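PDB 2R77: phosphatidylethanolamine-binding protein, putative, which probably binds phosphatidylethanolamine and may regulate protein kinases, though its role in the malaria parasite is not firmly established. Local coordinates for residues Phe86-Val91 / Ile107-Ser112; Pro93-Arg98 / Glu171-Arg176; Val128-Tyr133 / Thr163-Tyr168. One frame throughout, in Å; residues are numbered along the deposited sequence.

Contact 1 (Phe86-Val91 / Ile107-Ser112)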
ATOM      1  N   PHE A  86       4.368  -5.946 -11.167  1.00 17.31           N
ATOM      2  CA  PHE A  86       3.942  -5.549  -9.826  1.00 16.54           C
ATOM      3  C   PHE A  86       2.901  -4.438  -9.931  1.00 16.50           C
ATOM      4  O   PHE A  86       2.963  -3.560 -10.823  1.00 16.00           O
ATOM      5  CB  PHE A  86       5.111  -5.039  -8.980  1.00 16.87           C
ATOM      6  CG  PHE A  86       6.129  -6.091  -8.634  1.00 15.41           C
ATOM      7  CD1 PHE A  86       5.728  -7.386  -8.340  1.00 15.52           C
ATOM      8  CD2 PHE A  86       7.468  -5.767  -8.558  1.00 17.36           C
ATOM      9  CE1 PHE A  86       6.647  -8.366  -7.991  1.00 17.97           C
ATOM     10  CE2 PHE A  86       8.414  -6.748  -8.219  1.00 17.01           C
ATOM     11  CZ  PHE A  86       7.994  -8.042  -7.934  1.00 17.65           C
ATOM     12  N   VAL A  87       1.933  -4.501  -9.016  1.00 14.86           N
ATOM     13  CA  VAL A  87       1.048  -3.385  -8.725  1.00 14.28           C
ATOM     14  C   VAL A  87       1.380  -2.974  -7.303  1.00 13.81           C
ATOM     15  O   VAL A  87       1.479  -3.820  -6.419  1.00 13.86           O
ATOM     16  CB  VAL A  87      -0.425  -3.775  -8.802  1.00 13.99           C
ATOM     17  CG1 VAL A  87      -1.310  -2.550  -8.519  1.00 14.36           C
ATOM     18  CG2 VAL A  87      -0.733  -4.369 -10.187  1.00 15.92           C
ATOM     19  N   LEU A  88       1.591  -1.675  -7.116  1.00 13.66           N
ATOM     20  CA  LEU A  88       1.843  -1.100  -5.791  1.00 13.68           C
ATOM     21  C   LEU A  88       0.630  -0.283  -5.370  1.00 13.05           C
ATOM     22  O   LEU A  88       0.166   0.570  -6.122  1.00 13.31           O
ATOM     23  CB  LEU A  88       3.102  -0.196  -5.791  1.00 13.83           C
ATOM     24  CG  LEU A  88       3.527   0.483  -4.474  1.00 15.36           C
ATOM     25  CD1 LEU A  88       4.981   0.930  -4.491  1.00 18.63           C
ATOM     26  CD2 LEU A  88       2.637   1.693  -4.237  1.00 18.88           C
ATOM     27  N   PHE A  89       0.147  -0.558  -4.160  1.00 13.41           N
ATOM     28  CA  PHE A  89      -0.936   0.230  -3.557  1.00 12.61           C
ATOM     29  C   PHE A  89      -0.350   0.933  -2.317  1.00 12.74           C
ATOM     30  O   PHE A  89       0.343   0.296  -1.514  1.00 12.96           O
ATOM     31  CB  PHE A  89      -2.035  -0.686  -2.994  1.00 12.75           C
ATOM     32  CG  PHE A  89      -2.788  -1.506  -4.026  1.00 12.92           C
ATOM     33  CD1 PHE A  89      -4.066  -1.103  -4.451  1.00 12.04           C
ATOM     34  CD2 PHE A  89      -2.258  -2.701  -4.526  1.00 12.91           C
ATOM     35  CE1 PHE A  89      -4.796  -1.861  -5.357  1.00 13.61           C
ATOM     36  CE2 PHE A  89      -2.998  -3.472  -5.459  1.00 15.42           C
ATOM     37  CZ  PHE A  89      -4.263  -3.033  -5.884  1.00 15.05           C
ATOM     38  N   MET A  90      -0.673   2.208  -2.110  1.00 12.32           N
ATOM     39  CA  MET A  90      -0.528   2.761  -0.760  1.00 12.58           C
ATOM     40  C   MET A  90      -1.924   3.001  -0.252  1.00 11.12           C
ATOM     41  O   MET A  90      -2.709   3.668  -0.925  1.00 11.99           O
ATOM     42  CB  MET A  90       0.237   4.089  -0.702  1.00 12.62           C
ATOM     43  CG  MET A  90       0.539   4.472   0.775  1.00 15.20           C
ATOM     44  SD  MET A  90       1.535   5.983   0.986  1.00 18.60           S
ATOM     45  CE  MET A  90       0.303   7.279   1.243  1.00 20.46           C
ATOM     46  N   VAL A  91      -2.222   2.451   0.929  1.00 10.85           N
ATOM     47  CA  VAL A  91      -3.571   2.534   1.511  0.50 10.82           C
ATOM     48  C   VAL A  91      -3.522   2.811   2.994  1.00 10.88           C
ATOM     49  O   VAL A  91      -2.637   2.318   3.713  1.00 11.59           O
ATOM     50  CB  VAL A  91      -4.436   1.247   1.303  0.50 10.94           C
ATOM     51  CG1 VAL A  91      -4.620   0.935  -0.177  0.50 13.29           C
ATOM     52  CG2 VAL A  91      -3.842   0.036   2.067  0.50  8.06           C
ATOM     53  N   ILE A 107      -7.652   4.507  -0.355  1.00 12.47           N
ATOM     54  CA  ILE A 107      -6.523   4.239  -1.236  1.00 12.72           C
ATOM     55  C   ILE A 107      -5.866   5.556  -1.622  1.00 11.77           C
ATOM     56  O   ILE A 107      -6.552   6.459  -2.125  1.00 11.74           O
ATOM     57  CB  ILE A 107      -6.895   3.413  -2.502  1.00 12.89           C
ATOM     58  CG1 ILE A 107      -7.388   2.015  -2.076  1.00 14.64           C
ATOM     59  CG2 ILE A 107      -5.680   3.309  -3.425  1.00 14.86           C
ATOM     60  CD1 ILE A 107      -7.612   1.020  -3.224  1.00 14.25           C
ATOM     61  N   HIS A 108      -4.557   5.640  -1.369  1.00 11.90           N
ATOM     62  CA  HIS A 108      -3.747   6.827  -1.629  1.00 11.94           C
ATOM     63  C   HIS A 108      -2.930   6.830  -2.935  1.00 12.39           C
ATOM     64  O   HIS A 108      -2.523   7.898  -3.391  1.00 12.32           O
ATOM     65  CB  HIS A 108      -2.798   7.083  -0.441  1.00 12.58           C
ATOM     66  CG  HIS A 108      -3.490   7.640   0.762  1.00 12.88           C
ATOM     67  ND1 HIS A 108      -3.498   8.989   1.063  1.00 13.07           N
ATOM     68  CD2 HIS A 108      -4.247   7.038   1.708  1.00 12.08           C
ATOM     69  CE1 HIS A 108      -4.208   9.183   2.162  1.00 14.54           C
ATOM     70  NE2 HIS A 108      -4.664   8.015   2.577  1.00 12.27           N
ATOM     71  N   TRP A 109      -2.691   5.653  -3.532  1.00 11.66           N
ATOM     72  CA  TRP A 109      -1.755   5.574  -4.640  1.00 13.22           C
ATOM     73  C   TRP A 109      -1.862   4.179  -5.234  1.00 13.06           C
ATOM     74  O   TRP A 109      -1.877   3.190  -4.504  1.00 13.25           O
ATOM     75  CB  TRP A 109      -0.331   5.850  -4.111  1.00 12.48           C
ATOM     76  CG  TRP A 109       0.751   5.947  -5.133  1.00 13.76           C
ATOM     77  CD1 TRP A 109       0.653   6.424  -6.436  1.00 13.85           C
ATOM     78  CD2 TRP A 109       2.125   5.655  -4.913  1.00 12.61           C
ATOM     79  NE1 TRP A 109       1.901   6.405  -7.036  1.00 13.04           N
ATOM     80  CE2 TRP A 109       2.817   5.924  -6.138  1.00 14.01           C
ATOM     81  CE3 TRP A 109       2.852   5.165  -3.812  1.00 13.34           C
ATOM     82  CZ2 TRP A 109       4.198   5.729  -6.273  1.00 14.22           C
ATOM     83  CZ3 TRP A 109       4.229   4.965  -3.953  1.00 14.62           C
ATOM     84  CH2 TRP A 109       4.883   5.236  -5.184  1.00 13.39           C
ATOM     85  N   VAL A 110      -1.991   4.096  -6.555  1.00 13.58           N
ATOM     86  CA  VAL A 110      -1.910   2.806  -7.232  1.00 13.92           C
ATOM     87  C   VAL A 110      -1.044   2.972  -8.486  1.00 14.30           C
ATOM     88  O   VAL A 110      -1.351   3.806  -9.355  1.00 14.36           O
ATOM     89  CB  VAL A 110      -3.302   2.229  -7.605  1.00 14.13           C
ATOM     90  CG1 VAL A 110      -3.172   0.877  -8.355  1.00 13.64           C
ATOM     91  CG2 VAL A 110      -4.167   2.009  -6.350  1.00 13.74           C
ATOM     92  N   VAL A 111       0.022   2.185  -8.541  1.00 14.54           N
ATOM     93  CA  VAL A 111       0.907   2.155  -9.710  1.00 16.04           C
ATOM     94  C   VAL A 111       0.998   0.723 -10.217  1.00 15.82           C
ATOM     95  O   VAL A 111       1.289  -0.206  -9.448  1.00 16.12           O
ATOM     96  CB  VAL A 111       2.344   2.647  -9.388  1.00 16.71           C
ATOM     97  CG1 VAL A 111       3.152   2.827 -10.697  1.00 15.88           C
ATOM     98  CG2 VAL A 111       2.326   3.947  -8.652  1.00 20.03           C
ATOM     99  N   SER A 112       0.770   0.555 -11.514  1.00 16.10           N
ATOM    100  CA  SER A 112       0.883  -0.756 -12.133  1.00 16.32           C
ATOM    101  C   SER A 112       1.966  -0.769 -13.223  1.00 17.27           C
ATOM    102  O   SER A 112       2.684   0.225 -13.431  1.00 17.03           O
ATOM    103  CB  SER A 112      -0.479  -1.174 -12.676  1.00 16.81           C
ATOM    104  OG  SER A 112      -0.496  -2.500 -13.171  1.00 17.53           O
TER

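Contact 2 (Pro93-Arg98 / Glu171-Arg176)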
ATOM      1  N   PRO A  93      -5.564   1.884   6.080  1.00 11.75           N
ATOM      2  CA  PRO A  93      -6.651   0.957   6.463  1.00 11.08           C
ATOM      3  C   PRO A  93      -7.383   1.440   7.729  1.00 11.18           C
ATOM      4  O   PRO A  93      -8.250   0.711   8.260  1.00 10.87           O
ATOM      5  CB  PRO A  93      -5.893  -0.339   6.757  1.00 12.37           C
ATOM      6  CG  PRO A  93      -4.640   0.170   7.390  1.00 11.81           C
ATOM      7  CD  PRO A  93      -4.269   1.449   6.631  1.00 11.72           C
ATOM      8  N   ASP A  94      -7.040   2.651   8.190  1.00 10.72           N
ATOM      9  CA  ASP A  94      -7.552   3.179   9.469  1.00 10.40           C
ATOM     10  C   ASP A  94      -8.343   4.463   9.272  1.00 11.29           C
ATOM     11  O   ASP A  94      -8.201   5.458  10.011  1.00 12.28           O
ATOM     12  CB  ASP A  94      -6.407   3.322  10.472  1.00 11.23           C
ATOM     13  CG  ASP A  94      -5.860   1.974  10.912  1.00 10.20           C
ATOM     14  OD1 ASP A  94      -6.683   1.101  11.308  1.00 11.79           O
ATOM     15  OD2 ASP A  94      -4.623   1.776  10.893  1.00 11.59           O
ATOM     16  N   TYR A  95      -9.218   4.413   8.271  1.00 11.87           N
ATOM     17  CA  TYR A  95      -9.990   5.601   7.902  1.00 13.18           C
ATOM     18  C   TYR A  95     -11.461   5.409   8.292  1.00 13.31           C
ATOM     19  O   TYR A  95     -12.093   4.455   7.848  1.00 13.51           O
ATOM     20  CB  TYR A  95      -9.874   5.854   6.406  1.00 13.44           C
ATOM     21  CG  TYR A  95     -10.776   6.958   5.955  1.00 14.11           C
ATOM     22  CD1 TYR A  95     -10.455   8.286   6.219  1.00 12.11           C
ATOM     23  CD2 TYR A  95     -11.962   6.675   5.293  1.00 15.51           C
ATOM     24  CE1 TYR A  95     -11.299   9.336   5.810  1.00 13.92           C
ATOM     25  CE2 TYR A  95     -12.827   7.699   4.897  1.00 16.41           C
ATOM     26  CZ  TYR A  95     -12.475   9.041   5.157  1.00 16.55           C
ATOM     27  OH  TYR A  95     -13.309  10.089   4.766  1.00 19.85           O
ATOM     28  N   PRO A  96     -12.032   6.355   9.068  1.00 13.19           N
ATOM     29  CA  PRO A  96     -11.463   7.622   9.537  1.00 13.61           C
ATOM     30  C   PRO A  96     -10.503   7.544  10.731  1.00 12.20           C
ATOM     31  O   PRO A  96      -9.695   8.480  10.939  1.00 13.14           O
ATOM     32  CB  PRO A  96     -12.701   8.422   9.960  1.00 12.74           C
ATOM     33  CG  PRO A  96     -13.675   7.413  10.405  1.00 13.77           C
ATOM     34  CD  PRO A  96     -13.427   6.182   9.521  1.00 12.85           C
ATOM     35  N   SER A  97     -10.579   6.462  11.509  1.00 13.38           N
ATOM     36  CA  SER A  97      -9.760   6.379  12.719  1.00 12.68           C
ATOM     37  C   SER A  97      -9.231   4.990  13.003  1.00 11.96           C
ATOM     38  O   SER A  97      -9.939   4.016  12.792  1.00 11.96           O
ATOM     39  CB  SER A  97     -10.587   6.846  13.928  1.00 12.95           C
ATOM     40  OG  SER A  97      -9.853   6.813  15.149  1.00 12.61           O
ATOM     41  N   ARG A  98      -8.000   4.931  13.523  1.00 12.21           N
ATOM     42  CA  ARG A  98      -7.419   3.698  14.095  1.00 13.22           C
ATOM     43  C   ARG A  98      -8.233   3.199  15.324  1.00 13.60           C
ATOM     44  O   ARG A  98      -8.281   1.995  15.627  1.00 14.44           O
ATOM     45  CB  ARG A  98      -5.978   3.993  14.505  1.00 13.17           C
ATOM     46  CG  ARG A  98      -5.249   2.872  15.296  1.00 13.68           C
ATOM     47  CD  ARG A  98      -5.064   1.625  14.421  1.00 15.56           C
ATOM     48  NE  ARG A  98      -4.390   0.533  15.152  1.00 16.85           N
ATOM     49  CZ  ARG A  98      -3.070   0.454  15.364  1.00 18.45           C
ATOM     50  NH1 ARG A  98      -2.602  -0.595  16.040  1.00 17.77           N
ATOM     51  NH2 ARG A  98      -2.197   1.385  14.905  1.00 18.21           N
ATOM     52  N   GLU A 171     -12.239  15.048  -1.262  1.00 18.86           N
ATOM     53  CA  GLU A 171     -11.011  15.071  -0.445  1.00 17.74           C
ATOM     54  C   GLU A 171     -11.200  14.269   0.823  1.00 16.30           C
ATOM     55  O   GLU A 171     -12.249  14.345   1.472  1.00 14.60           O
ATOM     56  CB  GLU A 171     -10.634  16.508  -0.055  1.00 17.65           C
ATOM     57  CG  GLU A 171     -10.191  17.384  -1.231  1.00 20.60           C
ATOM     58  CD  GLU A 171      -9.530  18.666  -0.748  1.00 21.01           C
ATOM     59  OE1 GLU A 171     -10.249  19.618  -0.402  1.00 25.50           O
ATOM     60  OE2 GLU A 171      -8.289  18.699  -0.720  1.00 27.49           O
ATOM     61  N   LYS A 172     -10.155  13.527   1.201  1.00 14.28           N
ATOM     62  CA  LYS A 172     -10.191  12.673   2.379  1.00 14.69           C
ATOM     63  C   LYS A 172     -10.669  13.475   3.592  1.00 14.24           C
ATOM     64  O   LYS A 172     -10.122  14.554   3.876  1.00 14.82           O
ATOM     65  CB  LYS A 172      -8.790  12.080   2.616  1.00 13.85           C
ATOM     66  CG  LYS A 172      -8.735  10.926   3.640  1.00 14.78           C
ATOM     67  CD  LYS A 172      -7.341  10.363   3.750  1.00 13.83           C
ATOM     68  CE  LYS A 172      -7.279   9.271   4.810  1.00 11.97           C
ATOM     69  NZ  LYS A 172      -5.901   8.699   4.947  1.00 12.11           N
ATOM     70  N   TYR A 173     -11.659  12.915   4.302  1.00 14.21           N
ATOM     71  CA  TYR A 173     -12.322  13.539   5.475  1.00 15.91           C
ATOM     72  C   TYR A 173     -13.299  14.671   5.153  1.00 18.26           C
ATOM     73  O   TYR A 173     -14.303  14.837   5.859  1.00 20.08           O
ATOM     74  CB  TYR A 173     -11.320  14.040   6.527  1.00 15.71           C
ATOM     75  CG  TYR A 173     -10.570  12.943   7.273  1.00 15.15           C
ATOM     76  CD1 TYR A 173     -11.181  12.214   8.317  1.00 11.03           C
ATOM     77  CD2 TYR A 173      -9.263  12.616   6.924  1.00 14.78           C
ATOM     78  CE1 TYR A 173     -10.477  11.209   8.997  1.00 15.06           C
ATOM     79  CE2 TYR A 173      -8.559  11.640   7.602  1.00 15.99           C
ATOM     80  CZ  TYR A 173      -9.167  10.932   8.625  1.00 15.53           C
ATOM     81  OH  TYR A 173      -8.436   9.962   9.267  1.00 15.86           O
ATOM     82  N   ILE A 174     -13.008  15.448   4.115  1.00 19.45           N
ATOM     83  CA  ILE A 174     -13.841  16.622   3.802  1.00 21.32           C
ATOM     84  C   ILE A 174     -15.183  16.215   3.217  1.00 23.10           C
ATOM     85  O   ILE A 174     -16.235  16.757   3.601  1.00 22.62           O
ATOM     86  CB  ILE A 174     -13.088  17.626   2.912  1.00 21.84           C
ATOM     87  CG1 ILE A 174     -11.860  18.142   3.664  1.00 21.28           C
ATOM     88  CG2 ILE A 174     -14.006  18.805   2.532  1.00 21.10           C
ATOM     89  CD1 ILE A 174     -12.186  18.819   5.021  1.00 23.28           C
ATOM     90  N   THR A 175     -15.124  15.243   2.313  1.00 24.40           N
ATOM     91  CA  THR A 175     -16.292  14.679   1.652  1.00 27.04           C
ATOM     92  C   THR A 175     -16.535  13.259   2.153  1.00 27.50           C
ATOM     93  O   THR A 175     -15.589  12.499   2.379  1.00 27.70           O
ATOM     94  CB  THR A 175     -16.109  14.670   0.125  1.00 27.53           C
ATOM     95  OG1 THR A 175     -16.061  16.022  -0.362  1.00 31.66           O
ATOM     96  CG2 THR A 175     -17.270  13.951  -0.564  1.00 27.35           C
ATOM     97  N   ARG A 176     -17.811  12.916   2.328  1.00 28.54           N
ATOM     98  CA  ARG A 176     -18.207  11.591   2.771  1.00 29.58           C
ATOM     99  C   ARG A 176     -17.873  10.550   1.695  1.00 29.63           C
ATOM    100  O   ARG A 176     -18.261  10.703   0.539  1.00 30.81           O
ATOM    101  CB  ARG A 176     -19.705  11.573   3.128  1.00 29.68           C
TER
HETATM  102  O   HOH W   1     -13.261  11.513   2.455  1.00 32.33           O

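Contact 3 (Val128-Tyr133 / Thr163-Tyr168)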
ATOM      1  N   VAL A 128       2.533   2.496 -15.086  1.00 20.63           N
ATOM      2  CA  VAL A 128       1.254   3.129 -15.317  1.00 20.39           C
ATOM      3  C   VAL A 128       0.705   3.558 -13.942  1.00 20.30           C
ATOM      4  O   VAL A 128       0.456   2.725 -13.074  1.00 19.53           O
ATOM      5  CB  VAL A 128       0.256   2.167 -16.025  1.00 20.98           C
ATOM      6  CG1 VAL A 128      -1.077   2.864 -16.264  1.00 22.66           C
ATOM      7  CG2 VAL A 128       0.853   1.671 -17.364  1.00 22.82           C
ATOM      8  N   THR A 129       0.580   4.863 -13.739  1.00 19.58           N
ATOM      9  CA  THR A 129       0.014   5.373 -12.499  1.00 20.21           C
ATOM     10  C   THR A 129      -1.499   5.393 -12.648  1.00 20.54           C
ATOM     11  O   THR A 129      -2.050   6.234 -13.364  1.00 21.77           O
ATOM     12  CB  THR A 129       0.573   6.781 -12.166  1.00 20.53           C
ATOM     13  OG1 THR A 129       1.989   6.688 -12.007  1.00 19.37           O
ATOM     14  CG2 THR A 129      -0.049   7.312 -10.885  1.00 21.66           C
ATOM     15  N   ILE A 130      -2.169   4.454 -11.980  1.00 19.32           N
ATOM     16  CA  ILE A 130      -3.612   4.327 -12.063  1.00 19.16           C
ATOM     17  C   ILE A 130      -4.332   5.351 -11.175  1.00 17.98           C
ATOM     18  O   ILE A 130      -5.263   6.037 -11.634  1.00 18.67           O
ATOM     19  CB  ILE A 130      -4.084   2.893 -11.735  1.00 19.15           C
ATOM     20  CG1 ILE A 130      -3.383   1.897 -12.677  1.00 21.43           C
ATOM     21  CG2 ILE A 130      -5.590   2.794 -11.825  1.00 19.70           C
ATOM     22  CD1 ILE A 130      -3.659   0.479 -12.392  1.00 21.73           C
ATOM     23  N   LEU A 131      -3.891   5.443  -9.920  1.00 15.91           N
ATOM     24  CA  LEU A 131      -4.391   6.472  -9.006  1.00 15.41           C
ATOM     25  C   LEU A 131      -3.180   7.266  -8.500  1.00 14.76           C
ATOM     26  O   LEU A 131      -2.263   6.695  -7.938  1.00 14.59           O
ATOM     27  CB  LEU A 131      -5.175   5.831  -7.842  1.00 15.49           C
ATOM     28  CG  LEU A 131      -6.488   5.121  -8.195  1.00 17.33           C
ATOM     29  CD1 LEU A 131      -7.146   4.522  -6.950  1.00 17.56           C
ATOM     30  CD2 LEU A 131      -7.447   6.094  -8.942  1.00 19.41           C
ATOM     31  N   PRO A 132      -3.160   8.591  -8.726  1.00 15.42           N
ATOM     32  CA  PRO A 132      -1.970   9.377  -8.384  1.00 15.39           C
ATOM     33  C   PRO A 132      -1.770   9.474  -6.867  1.00 14.14           C
ATOM     34  O   PRO A 132      -2.737   9.335  -6.099  1.00 14.41           O
ATOM     35  CB  PRO A 132      -2.297  10.764  -8.935  1.00 15.07           C
ATOM     36  CG  PRO A 132      -3.760  10.822  -8.878  1.00 16.71           C
ATOM     37  CD  PRO A 132      -4.230   9.443  -9.262  1.00 16.57           C
ATOM     38  N   TYR A 133      -0.535   9.724  -6.451  1.00 13.66           N
ATOM     39  CA  TYR A 133      -0.201   9.794  -5.043  1.00 13.31           C
ATOM     40  C   TYR A 133      -0.893  10.961  -4.360  1.00 13.99           C
ATOM     41  O   TYR A 133      -0.790  12.106  -4.821  1.00 14.55           O
ATOM     42  CB  TYR A 133       1.318   9.949  -4.845  1.00 13.49           C
ATOM     43  CG  TYR A 133       1.721   9.989  -3.379  1.00 12.03           C
ATOM     44  CD1 TYR A 133       2.057   8.808  -2.701  1.00 12.67           C
ATOM     45  CD2 TYR A 133       1.737  11.193  -2.664  1.00 12.09           C
ATOM     46  CE1 TYR A 133       2.422   8.817  -1.356  1.00 13.05           C
ATOM     47  CE2 TYR A 133       2.126  11.228  -1.308  1.00 13.50           C
ATOM     48  CZ  TYR A 133       2.458  10.041  -0.663  1.00 12.91           C
ATOM     49  OH  TYR A 133       2.808  10.017   0.669  1.00 12.18           O
ATOM     50  N   THR A 163      -9.990  -3.760 -11.814  1.00 24.55           N
ATOM     51  CA  THR A 163     -11.374  -3.471 -11.483  1.00 23.11           C
ATOM     52  C   THR A 163     -11.533  -3.398  -9.962  1.00 21.83           C
ATOM     53  O   THR A 163     -10.739  -4.001  -9.217  1.00 20.41           O
ATOM     54  CB  THR A 163     -12.330  -4.556 -12.049  1.00 23.55           C
ATOM     55  OG1 THR A 163     -12.037  -5.810 -11.423  1.00 24.41           O
ATOM     56  CG2 THR A 163     -12.157  -4.698 -13.566  1.00 24.23           C
ATOM     57  N   GLY A 164     -12.541  -2.658  -9.510  1.00 20.90           N
ATOM     58  CA  GLY A 164     -12.856  -2.562  -8.078  1.00 20.96           C
ATOM     59  C   GLY A 164     -12.161  -1.427  -7.337  1.00 20.69           C
ATOM     60  O   GLY A 164     -12.232  -1.347  -6.111  1.00 20.82           O
ATOM     61  N   LEU A 165     -11.494  -0.539  -8.072  1.00 20.57           N
ATOM     62  CA  LEU A 165     -10.806   0.583  -7.425  1.00 21.12           C
ATOM     63  C   LEU A 165     -11.786   1.728  -7.138  1.00 22.15           C
ATOM     64  O   LEU A 165     -12.780   1.887  -7.864  1.00 21.41           O
ATOM     65  CB  LEU A 165      -9.645   1.074  -8.284  1.00 20.95           C
ATOM     66  CG  LEU A 165      -8.481   0.106  -8.530  1.00 20.84           C
ATOM     67  CD1 LEU A 165      -7.560   0.659  -9.595  1.00 20.87           C
ATOM     68  CD2 LEU A 165      -7.722  -0.136  -7.224  1.00 20.60           C
ATOM     69  N   PRO A 166     -11.512   2.523  -6.080  1.00 22.42           N
ATOM     70  CA  PRO A 166     -12.383   3.658  -5.783  1.00 23.65           C
ATOM     71  C   PRO A 166     -12.083   4.808  -6.725  1.00 24.65           C
ATOM     72  O   PRO A 166     -10.976   4.893  -7.275  1.00 25.04           O
ATOM     73  CB  PRO A 166     -11.992   4.033  -4.352  1.00 23.62           C
ATOM     74  CG  PRO A 166     -10.562   3.621  -4.239  1.00 22.83           C
ATOM     75  CD  PRO A 166     -10.417   2.393  -5.102  1.00 21.85           C
ATOM     76  N   HIS A 167     -13.072   5.671  -6.924  1.00 26.10           N
ATOM     77  CA  HIS A 167     -12.840   6.925  -7.634  1.00 27.18           C
ATOM     78  C   HIS A 167     -13.454   8.059  -6.802  1.00 26.82           C
ATOM     79  O   HIS A 167     -14.578   8.514  -7.055  1.00 27.65           O
ATOM     80  CB  HIS A 167     -13.387   6.841  -9.075  1.00 28.40           C
ATOM     81  CG  HIS A 167     -12.809   5.707  -9.873  1.00 31.45           C
ATOM     82  ND1 HIS A 167     -13.497   4.533 -10.112  1.00 34.80           N
ATOM     83  CD2 HIS A 167     -11.598   5.560 -10.468  1.00 34.61           C
ATOM     84  CE1 HIS A 167     -12.742   3.721 -10.834  1.00 35.60           C
ATOM     85  NE2 HIS A 167     -11.581   4.317 -11.058  1.00 36.65           N
ATOM     86  N   TYR A 168     -12.720   8.489  -5.774  1.00 25.64           N
ATOM     87  CA  TYR A 168     -13.253   9.443  -4.795  1.00 24.50           C
ATOM     88  C   TYR A 168     -13.763  10.750  -5.408  1.00 24.91           C
ATOM     89  O   TYR A 168     -13.151  11.279  -6.330  1.00 25.66           O
ATOM     90  CB  TYR A 168     -12.214   9.727  -3.703  1.00 23.48           C
ATOM     91  CG  TYR A 168     -11.704   8.467  -3.021  1.00 21.35           C
ATOM     92  CD1 TYR A 168     -12.580   7.634  -2.299  1.00 19.70           C
ATOM     93  CD2 TYR A 168     -10.348   8.100  -3.100  1.00 21.97           C
ATOM     94  CE1 TYR A 168     -12.132   6.464  -1.668  1.00 18.35           C
ATOM     95  CE2 TYR A 168      -9.882   6.925  -2.459  1.00 20.47           C
ATOM     96  CZ  TYR A 168     -10.788   6.127  -1.754  1.00 20.17           C
ATOM     97  OH  TYR A 168     -10.357   4.985  -1.138  1.00 18.73           O
TER

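Contact 1 (Phe86-Val91 / Ile107-Ser112)
L88 lays its CD2 methyl over one face of the W109 indole, 3.9 Å from the centroid of its six-membered ring, in a CH-pi contact displaced toward the ring rim. With CG opposite the backbone N (chi1 -179°), the leucine turns its branch to the tryptophan, whose broad face suits a buried methyl. M90 CB lies at the edge of the same indole, near its plane. The flexible thioether then bends at chi3 (95°), bringing CE to within 3.5 Å of H108 CB. On the other side of the sheet, F89 meets V110 through CD1 and CG2, 3.6 Å apart, while V91 CG1 and I107 CG1 lie side by side at 3.5 Å. Beta-branched valine and isoleucine suit extended strands and offer compact apolar surface to the phenyl ring and the helix.

The backbones hold these groups in antiparallel register. L88 and V111 exchange two nearly straight hydrogen bonds, the one from L88 N to V111 O measuring 2.8 Å. Past M90 the register slips by one at a classic beta bulge: M90 O accepts a 2.7 Å bond from H108 N and a weak one from W109 N. H108, turned out of the regular alternation, bonds V134 O through ND1.

Within the antiparallel sheet 84-95 is the central strand; 148-155 pairs with it, 128-131 pairs with 104-114, and helix 185-191 covers F89, V91 and I107.

Contact 2 (Pro93-Arg98 / Glu171-Arg176)
The rings of Y95 and Y173 form a T-shaped (edge-to-face) pair, with centroids 4.9 Å apart and planes at 67°. Y95 offers the edge: its CE1 stands above the centre of the Y173 face, 3.6 Å from the plane. At the edge of the Y173 ring, and in its plane, lies P96 O, which accepts a 2.6 Å hydrogen bond from Y173 OH, the donor tilted 26° from the carbonyl plane. P96 CB adds an apolar touch to Y173 CE1 at 3.7 Å. The peptide before P96 is cis, part of the DPDxP sequence characteristic of this family, which here runs from D92 to P96.

K172 runs antiparallel to the Y95 side chain. Its CG lies opposite the backbone N (chi1 -168°) and the chain beyond is fully extended, which carries CE alongside the ring to 3.6 Å from Y95 CD1. Lysine suits this place, being apolar along its methylenes and charged only at NZ, which salt-bridges D92 and bonds H108. Y95 OH donates a hydrogen bond to a water 2.7 Å away, and that water donates to E171 O and T175 O.

Two phenols thus join the end of strand 84-95 and the turn after it to the 171-176 loop. Both hydroxyls act as donors, one directly to a carbonyl and one through water, so the polar ends are paired while the ring surfaces make apolar contact.

Contact 3 (Val128-Tyr133 / Thr163-Tyr168)
A classic beta bulge, in which I130 and L131 both face V110, interrupts edge strand 128-131, and its two side chains are met by L165 and P166 of the long loop leading to helix 185-191. I130 reaches L165 with its CG2 methyl, 3.7 Å from L165 CD1, the two side chains crossing at about a right angle. The methyl comes into play because CG2 stands opposite the backbone N while CG1 takes the place beside it (chi1 -56°).

L131 enters farther along the loop. Its CD1 lies 3.9 Å from P166 O and 4.3 Å from P166 CD, so the methyl rests on the peptide as much as on the proline ring. L131 CD2 only brushes H167, at 4.5 Å from CD2 of that imidazole. No hydrogen bond crosses between the segments; the attachment is one of branched aliphatic groups, which suit it by their shape and need no polar partner.

The loop shapes itself for the meeting. G164 takes phi 91° and psi 9°, where a CB would press on T163 O, so its lack of a side chain fits the turn just before L165. P166 stiffens the next step, and its CB lies 3.5 Å above one face of the Y168 ring, whose OH in turn bonds I107 N.

The contact sits at the surface, outside the sheet edge: I130 and L131 also pack on V110 of strand 104-114, L165 reaches F89 of strand 84-95 and I188 of helix 185-191, and P166 touches I107.

Overall arrangement
Contact 1 is fully buried within the sheet, while contact 2 is partly buried about 17 Å from it (centre to centre) and contact 3 lies at the surface, its centre about 8 Å from that of contact 1. Contacts 1 and 2 share strand 84-95 and are joined where H108 meets K172. Contact 3 continues the sheet of contact 1 outward, as S112 and V110 pair with V128 and I130. Both outer contacts depend on the same long loop before helix 185-191, and contact 3 is nested within the chain closed by contact 2. Their chemistry follows place: backbone bonds and tight apolar packing inside, phenols and water at the DPDxP segment, and mainly aliphatic packing without hydrogen bonds across the edge.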